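Local coordinates for protein isomerase/lactonizing enzyme (Agrobacterium tumefaciens, PDB 1RVK) that is of unknown function but, as a magnesium-binding member of the enolase superfamily, probably catalyses a reaction that starts by abstracting a proton alpha to a carboxylate, at residues D277-G282 with M304-H309; G140-G145 with P176-P181. One frame throughout, in Å; residues are numbered along the deposited sequence.

How the contacts relate
Both contacts belong to the TIM-barrel part of this enolase-superfamily chain, and they share no segment: their centres lie 29 Å apart and their nearest atoms about 14 Å. Contact 1 joins neighbouring parallel barrel strands, 278-281 and 306-308, near the middle of the chain, where regular backbone bonds pair the strands and the side chain of Arg280 comes about 4 Å from the magnesium ion. Contact 2 lies farther out, between the loops that follow strands 130-137 and 167-171. No strand pairing joins those loops; they meet chiefly through Val177, Glu142 and Ser178, with a water between Asp141 O and Trp179. Inside, the chemistry is backbone-driven; outside, it rests on side-chain packing, a weak serine-glutamate bond and a water bridge.

Contact 1: D277-G282 with M304-H309; sequences DILRTG and MECEVH
Glu307 O is gripped twice from the neighbouring strand: Thr281 N donates to it at 3.2 Å, nearly straight (163°), and Arg280 NH2 adds a weak bond at 3.3 Å. Arg280 CA-H also points at this oxygen. These parallel TIM-barrel strands are further stitched by Leu279 N to Glu305 O, Glu307 N to Leu279 O and, shortest, His309 N to Thr281 O (2.7 Å, 171°). Toward helix 289-301, Cys306 SG nestles between Leu279 CD2 and Thr281 CG2, 3.6 Å from the latter. On the other face, Arg280 has CG anti to its backbone N (chi1 -170°) and an extended chain, and His309 CB sits over one guanidinium face, 3.3 Å from NH1, near the rim. A water in the guanidinium plane links Arg280 NH2 (2.8 Å) to Val308 O. At the far end, a second water joins Asp277 O to Glu305 N, and selenomethionine Met304 CE touches Asp277 O. Arg280 also bonds through NE to the magnesium ligand Glu258 and through NH1 to Glu329. Backbone, water and carboxylates thus fix its guanidinium beside the metal, consistent with a second-shell role in positioning Glu258.

Contact 2: G140-G145 with P176-P181; sequences GDELEG and PVSWAP
Glu142 CG stands anti to its own carbonyl carbon (chi1 -66°) and CD continues the chain extended (chi2 177°), a course that carries the carboxylate past Val177 to Ser178. The two segments are loops following neighbouring TIM-barrel strands, 130-137 and 167-171, each leading into the helix that comes next. Val177 is the apolar piece between them: CG1 lies 4.0 Å from both CG and CD of Glu142, the two side chains sliding past each other in opposite directions, while CG2 reaches Gly140 O at 3.7 Å. CG1 also lies over one face of the Trp179 ring, near its rim, so this one methyl group touches both the indole and the glutamate. At the tip of Glu142 the polar contact is loose. Ser178 OG lies 3.3 Å from OE2 and slightly farther from OE1, a weak hydrogen bond whose acceptor is not settled. Both residues are exposed.

Each loop is shaped by its own bonds. Asp141 OD1 accepts from Leu143 N at 3.0 Å, closing an Asx turn, with the donor above the carboxylate plane; Leu147 N bonds to the same oxygen. Asp141 OD2 is taken by His334, and Gly140 O by His26 of strand 25-28, a hairpin strand that probably belongs to the N-terminal capping domain, as in other enolase-superfamily members. Opposite, Ala180 N bonds to Val177 O in a turn flanked by the cis prolines Pro176 and Pro181. A water completes the join: it lies in the Trp179 ring plane, donates to Asp141 O at 2.9 Å and accepts a weak bond from Trp179 NE1 at 3.4 Å.

Contact 1: D277-G282 with M304-H309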
loop_
_atom_site.group_PDB
_atom_site.type_symbol
_atom_site.label_atom_id
_atom_site.label_comp_id
_atom_site.label_asym_id
_atom_site.label_seq_id
_atom_site.Cartn_x
_atom_site.Cartn_y
_atom_site.Cartn_z
ATOM N N ASP A 277 10.880 11.528 10.289
ATOM C CA ASP A 277 11.220 12.717 9.509
ATOM C C ASP A 277 10.250 12.857 8.339
ATOM O O ASP A 277 10.055 13.949 7.804
ATOM C CB ASP A 277 12.645 12.595 8.973
ATOM C CG ASP A 277 13.656 12.356 10.077
ATOM O OD1 ASP A 277 13.874 13.278 10.893
ATOM O OD2 ASP A 277 14.219 11.242 10.136
ATOM N N ILE A 278 9.663 11.732 7.944
ATOM C CA ILE A 278 8.690 11.676 6.853
ATOM C C ILE A 278 7.573 10.785 7.384
ATOM O O ILE A 278 7.842 9.719 7.937
ATOM C CB ILE A 278 9.287 11.008 5.592
ATOM C CG1 ILE A 278 10.533 11.764 5.125
ATOM C CG2 ILE A 278 8.245 10.965 4.484
ATOM C CD1 ILE A 278 11.319 11.030 4.048
ATOM N N LEU A 279 6.325 11.215 7.228
ATOM C CA LEU A 279 5.202 10.425 7.716
ATOM C C LEU A 279 4.828 9.356 6.695
ATOM O O LEU A 279 5.232 9.420 5.531
ATOM C CB LEU A 279 3.996 11.335 7.973
ATOM C CG LEU A 279 2.874 10.788 8.862
ATOM C CD1 LEU A 279 3.412 10.552 10.273
ATOM C CD2 LEU A 279 1.705 11.780 8.888
ATOM N N ARG A 280 4.071 8.358 7.134
ATOM C CA ARG A 280 3.633 7.310 6.222
ATOM C C ARG A 280 2.178 6.986 6.516
ATOM O O ARG A 280 1.722 7.083 7.657
ATOM C CB ARG A 280 4.490 6.051 6.372
ATOM C CG ARG A 280 4.257 4.992 5.278
ATOM C CD ARG A 280 5.529 4.165 5.099
ATOM N NE ARG A 280 5.470 3.098 4.098
ATOM C CZ ARG A 280 5.364 3.274 2.782
ATOM N NH1 ARG A 280 5.347 2.217 1.975
ATOM N NH2 ARG A 280 5.253 4.490 2.265
ATOM N N THR A 281 1.445 6.637 5.469
ATOM C CA THR A 281 0.047 6.274 5.601
ATOM C C THR A 281 -0.220 5.280 4.488
ATOM O O THR A 281 0.686 4.920 3.738
ATOM C CB THR A 281 -0.887 7.496 5.432
ATOM O OG1 THR A 281 -2.223 7.130 5.799
ATOM C CG2 THR A 281 -0.884 7.985 3.982
ATOM N N GLY A 282 -1.463 4.832 4.390
ATOM C CA GLY A 282 -1.831 3.888 3.356
ATOM C C GLY A 282 -3.305 3.614 3.531
ATOM O O GLY A 282 -3.782 3.542 4.662
HETATM N N MSE A 304 5.368 18.569 6.300
HETATM C CA MSE A 304 5.982 17.263 6.083
HETATM C C MSE A 304 5.383 16.525 4.902
HETATM O O MSE A 304 4.284 16.830 4.459
HETATM C CB MSE A 304 5.807 16.393 7.333
HETATM C CG MSE A 304 6.541 16.897 8.559
HETATM SE SE MSE A 304 6.105 15.853 10.131
HETATM C CE MSE A 304 7.153 14.271 9.748
ATOM N N GLU A 305 6.130 15.560 4.382
ATOM C CA GLU A 305 5.637 14.737 3.294
ATOM C C GLU A 305 5.046 13.504 3.967
ATOM O O GLU A 305 5.408 13.170 5.095
ATOM C CB GLU A 305 6.773 14.328 2.356
ATOM C CG GLU A 305 7.174 15.410 1.364
ATOM C CD GLU A 305 8.396 15.024 0.553
ATOM O OE1 GLU A 305 9.441 14.710 1.164
ATOM O OE2 GLU A 305 8.314 15.037 -0.694
ATOM N N CYS A 306 4.109 12.854 3.292
ATOM C CA CYS A 306 3.491 11.650 3.824
ATOM C C CYS A 306 3.451 10.679 2.656
ATOM O O CYS A 306 2.655 10.840 1.734
ATOM C CB CYS A 306 2.079 11.944 4.331
ATOM S SG CYS A 306 1.336 10.555 5.230
ATOM N N GLU A 307 4.330 9.685 2.696
ATOM C CA GLU A 307 4.424 8.702 1.624
ATOM C C GLU A 307 3.364 7.616 1.778
ATOM O O GLU A 307 3.205 7.026 2.845
ATOM C CB GLU A 307 5.832 8.112 1.604
ATOM C CG GLU A 307 6.933 9.170 1.385
ATOM C CD GLU A 307 6.812 9.894 0.048
ATOM O OE1 GLU A 307 6.509 9.227 -0.961
ATOM O OE2 GLU A 307 7.039 11.125 -0.003
ATOM N N VAL A 308 2.639 7.365 0.692
ATOM C CA VAL A 308 1.545 6.401 0.696
ATOM C C VAL A 308 1.971 4.974 0.402
ATOM O O VAL A 308 2.535 4.685 -0.653
ATOM C CB VAL A 308 0.451 6.822 -0.308
ATOM C CG1 VAL A 308 -0.735 5.869 -0.220
ATOM C CG2 VAL A 308 0.005 8.257 -0.016
ATOM N N HIS A 309 1.695 4.091 1.356
ATOM C CA HIS A 309 2.040 2.681 1.240
ATOM C C HIS A 309 1.048 1.887 0.412
ATOM O O HIS A 309 -0.159 1.942 0.656
ATOM C CB HIS A 309 2.118 2.030 2.624
ATOM C CG HIS A 309 2.130 0.531 2.583
ATOM N ND1 HIS A 309 1.182 -0.239 3.221
ATOM C CD2 HIS A 309 2.961 -0.338 1.957
ATOM C CE1 HIS A 309 1.427 -1.518 2.989
ATOM N NE2 HIS A 309 2.501 -1.605 2.224
HETATM O O HOH W 1 8.720 15.319 5.728
HETATM O O HOH W 2 5.241 4.788 -0.511
#

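Contact 2: G140-G145 with P176-P181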
loop_
_atom_site.group_PDB
_atom_site.type_symbol
_atom_site.label_atom_id
_atom_site.label_comp_id
_atom_site.label_asym_id
_atom_site.label_seq_id
_atom_site.Cartn_x
_atom_site.Cartn_y
_atom_site.Cartn_z
ATOM N N GLY A 140 13.444 -10.332 0.117
ATOM C CA GLY A 140 14.417 -11.278 -0.397
ATOM C C GLY A 140 13.977 -12.727 -0.290
ATOM O O GLY A 140 13.092 -13.071 0.496
ATOM N N ASP A 141 14.601 -13.587 -1.085
ATOM C CA ASP A 141 14.275 -15.006 -1.070
ATOM C C ASP A 141 15.536 -15.854 -1.179
ATOM O O ASP A 141 16.646 -15.370 -0.947
ATOM C CB ASP A 141 13.310 -15.347 -2.215
ATOM C CG ASP A 141 13.782 -14.826 -3.564
ATOM O OD1 ASP A 141 14.949 -15.073 -3.932
ATOM O OD2 ASP A 141 12.978 -14.174 -4.266
ATOM N N GLU A 142 15.358 -17.125 -1.514
ATOM C CA GLU A 142 16.480 -18.038 -1.664
ATOM C C GLU A 142 16.397 -18.700 -3.037
ATOM O O GLU A 142 16.874 -19.819 -3.239
ATOM C CB GLU A 142 16.457 -19.078 -0.541
ATOM C CG GLU A 142 16.711 -18.463 0.833
ATOM C CD GLU A 142 16.626 -19.468 1.964
ATOM O OE1 GLU A 142 15.498 -19.858 2.338
ATOM O OE2 GLU A 142 17.691 -19.870 2.477
ATOM N N LEU A 143 15.788 -17.978 -3.975
ATOM C CA LEU A 143 15.618 -18.438 -5.351
ATOM C C LEU A 143 16.809 -18.013 -6.200
ATOM O O LEU A 143 17.090 -16.825 -6.344
ATOM C CB LEU A 143 14.341 -17.845 -5.954
ATOM C CG LEU A 143 12.977 -18.416 -5.549
ATOM C CD1 LEU A 143 12.962 -18.777 -4.087
ATOM C CD2 LEU A 143 11.895 -17.395 -5.861
ATOM N N GLU A 144 17.507 -18.990 -6.766
ATOM C CA GLU A 144 18.665 -18.704 -7.600
ATOM C C GLU A 144 18.272 -17.757 -8.731
ATOM O O GLU A 144 17.328 -18.026 -9.476
ATOM C CB GLU A 144 19.220 -20.010 -8.167
ATOM C CG GLU A 144 20.617 -19.901 -8.743
ATOM C CD GLU A 144 21.185 -21.254 -9.122
ATOM O OE1 GLU A 144 21.208 -22.153 -8.254
ATOM O OE2 GLU A 144 21.610 -21.421 -10.283
ATOM N N GLY A 145 18.987 -16.641 -8.846
ATOM C CA GLY A 145 18.691 -15.675 -9.889
ATOM C C GLY A 145 17.539 -14.739 -9.557
ATOM O O GLY A 145 17.243 -13.816 -10.316
ATOM N N PRO A 176 10.551 -16.330 7.158
ATOM C CA PRO A 176 11.265 -17.602 7.281
ATOM C C PRO A 176 12.510 -17.871 6.426
ATOM O O PRO A 176 12.923 -19.024 6.308
ATOM C CB PRO A 176 10.163 -18.630 7.039
ATOM C CG PRO A 176 9.298 -17.946 6.044
ATOM C CD PRO A 176 9.203 -16.546 6.603
ATOM N N VAL A 177 13.107 -16.846 5.822
ATOM C CA VAL A 177 14.333 -17.092 5.060
ATOM C C VAL A 177 15.306 -17.650 6.095
ATOM O O VAL A 177 15.591 -17.005 7.103
ATOM C CB VAL A 177 14.920 -15.802 4.433
ATOM C CG1 VAL A 177 16.381 -16.030 4.032
ATOM C CG2 VAL A 177 14.116 -15.415 3.198
ATOM N N SER A 178 15.785 -18.862 5.841
ATOM C CA SER A 178 16.695 -19.581 6.729
ATOM C C SER A 178 17.624 -18.782 7.640
ATOM O O SER A 178 17.539 -18.875 8.864
ATOM C CB SER A 178 17.543 -20.555 5.904
ATOM O OG SER A 178 16.722 -21.466 5.194
ATOM N N TRP A 179 18.512 -18.004 7.036
ATOM C CA TRP A 179 19.501 -17.230 7.778
ATOM C C TRP A 179 19.100 -15.813 8.198
ATOM O O TRP A 179 19.828 -15.159 8.945
ATOM C CB TRP A 179 20.779 -17.146 6.944
ATOM C CG TRP A 179 20.518 -16.621 5.560
ATOM C CD1 TRP A 179 20.271 -17.353 4.433
ATOM C CD2 TRP A 179 20.418 -15.246 5.174
ATOM N NE1 TRP A 179 20.024 -16.518 3.369
ATOM C CE2 TRP A 179 20.109 -15.219 3.796
ATOM C CE3 TRP A 179 20.560 -14.032 5.860
ATOM C CZ2 TRP A 179 19.939 -14.024 3.090
ATOM C CZ3 TRP A 179 20.391 -12.843 5.155
ATOM C CH2 TRP A 179 20.085 -12.851 3.784
ATOM N N ALA A 180 17.948 -15.345 7.732
ATOM C CA ALA A 180 17.493 -13.987 8.038
ATOM C C ALA A 180 17.032 -13.759 9.480
ATOM O O ALA A 180 16.568 -14.682 10.150
ATOM C CB ALA A 180 16.379 -13.595 7.068
ATOM N N PRO A 181 17.152 -12.514 9.970
ATOM C CA PRO A 181 17.701 -11.369 9.234
ATOM C C PRO A 181 19.193 -11.197 9.495
ATOM O O PRO A 181 19.728 -11.735 10.464
ATOM C CB PRO A 181 16.891 -10.205 9.778
ATOM C CG PRO A 181 16.794 -10.564 11.236
ATOM C CD PRO A 181 16.494 -12.065 11.213
HETATM O O HOH W 3 19.240 -16.096 0.083
#